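Local coordinates for protein probable TonB-dependent siderophore receptor PiuA (Acinetobacter baumannii, PDB 5FP1) that probably carries out the first step of iron uptake across the outer membrane, binding iron-chelating siderophores, possibly including ferric enterobactin with micromolar affinity, at residues V34-L37 / L38-P41; K400-V403 / D404-A408; E428-P431 / K432-L435. One frame throughout, in Å; residues are numbered along the deposited sequence.

How the contacts relate
Contacts 1 and 3 lie on the same side of the chain's centre and touch: Asp39 CB packs on Leu434 CD1 at 3.6 Å, so a turn of the plug region meets a barrel hairpin. Contact 2 is at the far side, its centre about 66 Å from that of contact 3, although both involve strand 405-428: contact 2 is at its beginning and contact 3 where it hands over to strand 433-450. Contact 1 is partly buried and held by hydroxyl, backbone and water bonds. Contacts 2 and 3 are surface contacts. In 400-408 an aromatic ring packs on backbone, while 428-435 combines turn hydrogen bonds with apolar side chains.

Contact 1: residues V34-L37 / L38-P41; sequences VAPL and LDTP
Pro36 and Thr40 meet in a short 3-10 turn in the plug region, in the loop before strand 43-47, with the threonine hydroxyl folded back over the chain. Pro36 O takes two bonds, from Asp39 N (3.1 Å) and from Thr40 OG1 (2.7 Å), which arrive from opposite faces of the carbonyl plane and so grip the oxygen between them. The next step repeats the 3-10 pattern, Thr40 N reaching Leu37 O at 3.1 Å. Proline suits the residue leading into such a turn: its lack of an N-H costs nothing at a position that serves through its carbonyl, and its ring restricts phi to a value compatible with the extended lead-in.

On the flank of the turn the Asp39 side chain crosses that of Pro36 at a slant, OD2 lying 3.9 Å from Pro36 CG. Its other oxygen, OD1, makes a salt bridge with Lys477, which ties the turn to the barrel, and Lys528 adds hydrogen bonds to Leu37 O and Thr40 O. Leu37 and Leu38 contribute chiefly through CB and backbone, their branches leading outward.

Thr40 owes its position to chi1 of -62°, which sets OG1 beside its own backbone N and opposite the carbonyl carbon. From there the hydroxyl, having donated to Pro36 O, still accepts: a water receives the N-H of Ala35 N at 2.9 Å and gives a proton to Thr40 OG1 at 2.9 Å.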
loop_
_atom_site.group_PDB
_atom_site.type_symbol
_atom_site.label_atom_id
_atom_site.label_comp_id
_atom_site.label_asym_id
_atom_site.label_seq_id
_atom_site.Cartn_x
_atom_site.Cartn_y
_atom_site.Cartn_z
ATOM N N VAL A 34 7.342 20.450 5.668
ATOM C CA VAL A 34 7.275 21.885 5.851
ATOM C C VAL A 34 7.903 22.686 4.717
ATOM O O VAL A 34 7.723 23.911 4.645
ATOM C CB VAL A 34 7.930 22.253 7.186
ATOM C CG1 VAL A 34 7.193 21.553 8.321
ATOM C CG2 VAL A 34 9.414 21.873 7.203
ATOM N N ALA A 35 8.632 22.005 3.837
ATOM C CA ALA A 35 9.279 22.652 2.690
ATOM C C ALA A 35 8.732 22.093 1.394
ATOM O O ALA A 35 8.240 20.972 1.385
ATOM C CB ALA A 35 10.789 22.441 2.763
ATOM N N PRO A 36 8.846 22.852 0.282
ATOM C CA PRO A 36 8.467 22.322 -1.030
ATOM C C PRO A 36 9.278 21.091 -1.367
ATOM O O PRO A 36 10.364 20.899 -0.824
ATOM C CB PRO A 36 8.786 23.464 -2.012
ATOM C CG PRO A 36 9.450 24.537 -1.223
ATOM C CD PRO A 36 9.240 24.273 0.233
ATOM N N LEU A 37 8.745 20.233 -2.231
ATOM C CA LEU A 37 9.415 18.965 -2.478
ATOM C C LEU A 37 10.832 19.174 -3.056
ATOM O O LEU A 37 11.755 18.443 -2.723
ATOM C CB LEU A 37 8.555 18.081 -3.360
ATOM C CG LEU A 37 7.259 17.612 -2.647
ATOM C CD1 LEU A 37 6.442 16.800 -3.632
ATOM C CD2 LEU A 37 7.569 16.835 -1.371
ATOM N N LEU A 38 11.009 20.204 -3.875
ATOM C CA LEU A 38 12.335 20.538 -4.452
ATOM C C LEU A 38 13.434 20.692 -3.413
ATOM O O LEU A 38 14.589 20.306 -3.638
ATOM C CB LEU A 38 12.192 21.841 -5.273
ATOM C CG LEU A 38 13.458 22.390 -5.941
ATOM C CD1 LEU A 38 13.885 21.456 -7.052
ATOM C CD2 LEU A 38 13.187 23.799 -6.487
ATOM N N ASP A 39 13.073 21.242 -2.260
ATOM C CA ASP A 39 14.018 21.535 -1.214
ATOM C C ASP A 39 13.971 20.558 -0.065
ATOM O O ASP A 39 14.678 20.722 0.914
ATOM C CB ASP A 39 13.744 22.932 -0.690
ATOM C CG ASP A 39 13.899 23.986 -1.786
ATOM O OD1 ASP A 39 14.513 23.682 -2.832
ATOM O OD2 ASP A 39 13.336 25.067 -1.622
ATOM N N THR A 40 13.145 19.528 -0.184
ATOM C CA THR A 40 13.019 18.538 0.884
ATOM C C THR A 40 14.094 17.487 0.674
ATOM O O THR A 40 14.195 16.927 -0.409
ATOM C CB THR A 40 11.593 17.934 0.858
ATOM O OG1 THR A 40 10.625 18.970 1.106
ATOM C CG2 THR A 40 11.450 16.810 1.889
ATOM N N PRO A 41 14.935 17.231 1.693
ATOM C CA PRO A 41 16.053 16.302 1.555
ATOM C C PRO A 41 15.631 14.839 1.796
ATOM O O PRO A 41 16.162 14.153 2.675
ATOM C CB PRO A 41 17.037 16.801 2.613
ATOM C CG PRO A 41 16.137 17.346 3.693
ATOM C CD PRO A 41 14.966 17.938 2.986
HETATM O O HOH W 1 9.595 19.267 3.752
#

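Contact 2: residues K400-V403 / D404-A408; sequences KPFV and DRLQA
Between Phe402 and Asp404 the extended backbone kinks at Val403 (psi near 0°), which brings the Asp404 peptide back over the Phe402 ring before the chain straightens into strand 405-428. With CG anti to the backbone N (chi1 172°), the phenyl group runs forward along the chain, and Asp404 N stands 4.0 Å above the middle of one ring face. The far end of the ring carries the rest of the contact: Phe402 CE2 lies 3.3 Å from Asp404 O, and Phe402 CE1 lies 3.8 Å from Asp404 CB. Ring and carboxylate are steeply turned, 72° between their planes, so the aspartate stands across the ring and does not lie flat on it. Leu406 adds an apolar neighbour obliquely, its CG 3.9 Å from Phe402 CE2.

A flat, broad side chain suits this position because it can cover a whole peptide. Asp404 suits the kink because its carboxylate can gather polar hydrogens: OD2 accepts from Trp390 NE1 and from a water, 2.8 Å away, that in turn takes the N-H of Val403 N at 2.8 Å. Edge-to-face packing on Trp259 also holds the Phe402 ring. Farther on, Arg405 NH1 bonds Gln407 OE1 at 2.9 Å, two residues along the strand. Here a long loop enters a barrel strand, as at the extracellular rim of TonB-dependent receptors, probably this end of the barrel.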
loop_
_atom_site.group_PDB
_atom_site.type_symbol
_atom_site.label_atom_id
_atom_site.label_comp_id
_atom_site.label_asym_id
_atom_site.label_seq_id
_atom_site.Cartn_x
_atom_site.Cartn_y
_atom_site.Cartn_z
ATOM N N LYS A 400 -17.087 -26.208 -9.107
ATOM C CA LYS A 400 -17.957 -27.214 -8.478
ATOM C C LYS A 400 -18.571 -26.712 -7.187
ATOM O O LYS A 400 -18.079 -25.751 -6.593
ATOM C CB LYS A 400 -17.148 -28.452 -8.118
ATOM C CG LYS A 400 -16.464 -29.161 -9.278
ATOM C CD LYS A 400 -17.465 -29.892 -10.165
ATOM C CE LYS A 400 -16.744 -30.586 -11.310
ATOM N NZ LYS A 400 -17.686 -31.146 -12.324
ATOM N N PRO A 401 -19.637 -27.375 -6.717
ATOM C CA PRO A 401 -20.233 -27.000 -5.436
ATOM C C PRO A 401 -19.338 -27.213 -4.214
ATOM O O PRO A 401 -18.484 -28.095 -4.171
ATOM C CB PRO A 401 -21.506 -27.893 -5.333
ATOM C CG PRO A 401 -21.773 -28.371 -6.725
ATOM C CD PRO A 401 -20.453 -28.375 -7.455
ATOM N N PHE A 402 -19.554 -26.387 -3.207
ATOM C CA PHE A 402 -18.937 -26.582 -1.915
ATOM C C PHE A 402 -19.993 -27.225 -1.043
ATOM O O PHE A 402 -21.043 -26.637 -0.841
ATOM C CB PHE A 402 -18.496 -25.221 -1.331
ATOM C CG PHE A 402 -18.020 -25.276 0.093
ATOM C CD1 PHE A 402 -16.877 -25.993 0.435
ATOM C CD2 PHE A 402 -18.698 -24.587 1.100
ATOM C CE1 PHE A 402 -16.430 -26.033 1.748
ATOM C CE2 PHE A 402 -18.260 -24.628 2.418
ATOM C CZ PHE A 402 -17.119 -25.352 2.747
ATOM N N VAL A 403 -19.738 -28.429 -0.545
ATOM C CA VAL A 403 -20.793 -29.140 0.174
ATOM C C VAL A 403 -20.519 -29.351 1.640
ATOM O O VAL A 403 -21.349 -29.908 2.336
ATOM C CB VAL A 403 -21.138 -30.503 -0.459
ATOM C CG1 VAL A 403 -21.540 -30.318 -1.927
ATOM C CG2 VAL A 403 -19.985 -31.470 -0.314
ATOM N N ASP A 404 -19.378 -28.879 2.128
ATOM C CA ASP A 404 -19.122 -28.879 3.559
ATOM C C ASP A 404 -19.710 -27.597 4.177
ATOM O O ASP A 404 -20.420 -26.892 3.517
ATOM C CB ASP A 404 -17.629 -29.015 3.814
ATOM C CG ASP A 404 -17.037 -30.249 3.141
ATOM O OD1 ASP A 404 -17.393 -31.370 3.538
ATOM O OD2 ASP A 404 -16.207 -30.101 2.224
ATOM N N ARG A 405 -19.396 -27.312 5.430
ATOM C CA ARG A 405 -19.946 -26.155 6.134
ATOM C C ARG A 405 -18.806 -25.351 6.737
ATOM O O ARG A 405 -17.825 -25.909 7.237
ATOM C CB ARG A 405 -20.855 -26.659 7.277
ATOM C CG ARG A 405 -21.597 -25.601 8.064
ATOM C CD ARG A 405 -22.728 -26.231 8.885
ATOM N NE ARG A 405 -22.263 -27.309 9.760
ATOM C CZ ARG A 405 -21.765 -27.116 10.981
ATOM N NH1 ARG A 405 -21.649 -25.885 11.479
ATOM N NH2 ARG A 405 -21.363 -28.152 11.706
ATOM N N LEU A 406 -18.956 -24.039 6.719
ATOM C CA LEU A 406 -18.025 -23.130 7.384
ATOM C C LEU A 406 -18.621 -22.675 8.686
ATOM O O LEU A 406 -19.816 -22.354 8.748
ATOM C CB LEU A 406 -17.762 -21.912 6.498
ATOM C CG LEU A 406 -17.017 -22.237 5.204
ATOM C CD1 LEU A 406 -16.858 -21.019 4.348
ATOM C CD2 LEU A 406 -15.662 -22.873 5.438
ATOM N N GLN A 407 -17.811 -22.623 9.737
ATOM C CA GLN A 407 -18.298 -22.092 10.989
ATOM C C GLN A 407 -17.313 -21.112 11.590
ATOM O O GLN A 407 -16.143 -21.424 11.754
ATOM C CB GLN A 407 -18.522 -23.233 11.977
ATOM C CG GLN A 407 -19.019 -22.802 13.337
ATOM C CD GLN A 407 -19.679 -23.945 14.082
ATOM O OE1 GLN A 407 -20.810 -24.325 13.785
ATOM N NE2 GLN A 407 -18.967 -24.511 15.040
ATOM N N ALA A 408 -17.807 -19.950 11.965
ATOM C CA ALA A 408 -16.935 -18.904 12.500
ATOM C C ALA A 408 -16.370 -19.361 13.838
ATOM O O ALA A 408 -17.055 -20.031 14.612
ATOM C CB ALA A 408 -17.714 -17.604 12.655
HETATM O O HOH W 2 -22.066 -25.679 1.849
HETATM O O HOH W 3 -17.134 -29.482 -0.387
#

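Contact 3: residues E428-P431 / K432-L435; sequences EITP and KWLL
Thr430 and Trp433 close a type I beta turn, Trp433 N giving its hydrogen to Thr430 O at 3.1 Å. The threonine side chain reinforces the bend: OG1 accepts from Lys432 N at 3.0 Å along a nearly straight N-H (164°), an ST turn. A chi1 of 80° makes this possible, for it places OG1 between the backbone N and the carbonyl carbon of Thr430, where it overhangs the turn. The same oxygen lies at the edge of the indole, in its plane, 3.5 Å from Trp433 CD1. Proline after threonine fits the fixed phi of the turn's first corner.

Beside the turn the pairing is disturbed by a classic beta bulge, in which Ile429 and Thr430 both face Trp433. Trp433 O receives Ile429 N at 2.8 Å, nearly end-on to the carbonyl, while the bond from Thr430 N is weak. At the bulge Ile429 also meets apolar partners: CB is near Trp433 CB, and CD1 rests 4.2 Å from Leu435 CB. On another face of the hairpin, Leu434 CD2 packs against the aliphatic part of Glu428, 3.7 Å from its CB.

Second-shell residues hold the hairpin from both flanks. Trp433 meets the Phe476 ring with planes about 55° apart, and its side chain is about 5 Å from a bound detergent molecule, consistent with a lipid-facing aromatic position. Leu434 reaches Asp39 and Arg348 instead. The link joins strands 405-428 and 433-450; strand 346-368 pairs with the first, where Lys346 bonds the Glu428 backbone, and 459-476 with the second, where Thr475 bonds that of Leu434.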
loop_
_atom_site.group_PDB
_atom_site.type_symbol
_atom_site.label_atom_id
_atom_site.label_comp_id
_atom_site.label_asym_id
_atom_site.label_seq_id
_atom_site.Cartn_x
_atom_site.Cartn_y
_atom_site.Cartn_z
ATOM N N GLU A 428 15.914 27.801 7.240
ATOM C CA GLU A 428 16.613 28.510 6.173
ATOM C C GLU A 428 17.674 29.411 6.797
ATOM O O GLU A 428 17.367 30.387 7.501
ATOM C CB GLU A 428 15.644 29.299 5.308
ATOM C CG GLU A 428 16.350 30.079 4.210
ATOM C CD GLU A 428 15.419 30.930 3.365
ATOM O OE1 GLU A 428 14.286 30.497 3.067
ATOM O OE2 GLU A 428 15.847 32.022 2.948
ATOM N N ILE A 429 18.926 29.026 6.596
ATOM C CA ILE A 429 20.059 29.757 7.130
ATOM C C ILE A 429 20.392 30.923 6.205
ATOM O O ILE A 429 20.577 32.032 6.672
ATOM C CB ILE A 429 21.260 28.825 7.343
ATOM C CG1 ILE A 429 20.877 27.717 8.334
ATOM C CG2 ILE A 429 22.458 29.588 7.893
ATOM C CD1 ILE A 429 21.921 26.635 8.446
ATOM N N THR A 430 20.443 30.664 4.905
ATOM C CA THR A 430 20.415 31.688 3.891
ATOM C C THR A 430 19.590 31.080 2.791
ATOM O O THR A 430 19.193 29.938 2.907
ATOM C CB THR A 430 21.827 31.984 3.314
ATOM O OG1 THR A 430 22.156 30.967 2.351
ATOM C CG2 THR A 430 22.864 32.012 4.396
ATOM N N PRO A 431 19.359 31.814 1.691
ATOM C CA PRO A 431 18.526 31.223 0.642
ATOM C C PRO A 431 19.127 30.008 -0.028
ATOM O O PRO A 431 18.444 29.332 -0.821
ATOM C CB PRO A 431 18.369 32.363 -0.373
ATOM C CG PRO A 431 18.619 33.609 0.413
ATOM C CD PRO A 431 19.673 33.229 1.417
ATOM N N LYS A 432 20.398 29.736 0.255
ATOM C CA LYS A 432 21.101 28.631 -0.384
ATOM C C LYS A 432 21.331 27.470 0.575
ATOM O O LYS A 432 21.804 26.413 0.158
ATOM C CB LYS A 432 22.482 29.080 -0.892
ATOM C CG LYS A 432 22.490 30.130 -1.995
ATOM C CD LYS A 432 23.817 30.055 -2.759
ATOM C CE LYS A 432 23.755 30.712 -4.105
ATOM N NZ LYS A 432 23.875 32.181 -3.926
ATOM N N TRP A 433 21.116 27.698 1.870
ATOM C CA TRP A 433 21.421 26.697 2.882
ATOM C C TRP A 433 20.216 26.404 3.775
ATOM O O TRP A 433 19.754 27.285 4.511
ATOM C CB TRP A 433 22.572 27.155 3.740
ATOM C CG TRP A 433 23.899 27.241 3.020
ATOM C CD1 TRP A 433 24.458 28.351 2.450
ATOM C CD2 TRP A 433 24.834 26.178 2.829
ATOM N NE1 TRP A 433 25.688 28.043 1.906
ATOM C CE2 TRP A 433 25.950 26.717 2.140
ATOM C CE3 TRP A 433 24.844 24.819 3.174
ATOM C CZ2 TRP A 433 27.048 25.940 1.782
ATOM C CZ3 TRP A 433 25.952 24.047 2.818
ATOM C CH2 TRP A 433 27.033 24.613 2.124
ATOM N N LEU A 434 19.718 25.165 3.709
ATOM C CA LEU A 434 18.566 24.739 4.542
ATOM C C LEU A 434 18.928 23.551 5.416
ATOM O O LEU A 434 19.418 22.547 4.913
ATOM C CB LEU A 434 17.377 24.337 3.680
ATOM C CG LEU A 434 17.059 25.235 2.494
ATOM C CD1 LEU A 434 15.981 24.601 1.629
ATOM C CD2 LEU A 434 16.626 26.597 2.973
ATOM N N LEU A 435 18.707 23.686 6.721
ATOM C CA LEU A 435 18.949 22.624 7.683
ATOM C C LEU A 435 17.605 21.982 8.076
ATOM O O LEU A 435 16.729 22.656 8.609
ATOM C CB LEU A 435 19.600 23.188 8.923
ATOM C CG LEU A 435 19.871 22.206 10.054
ATOM C CD1 LEU A 435 20.786 21.076 9.597
ATOM C CD2 LEU A 435 20.463 22.953 11.251
#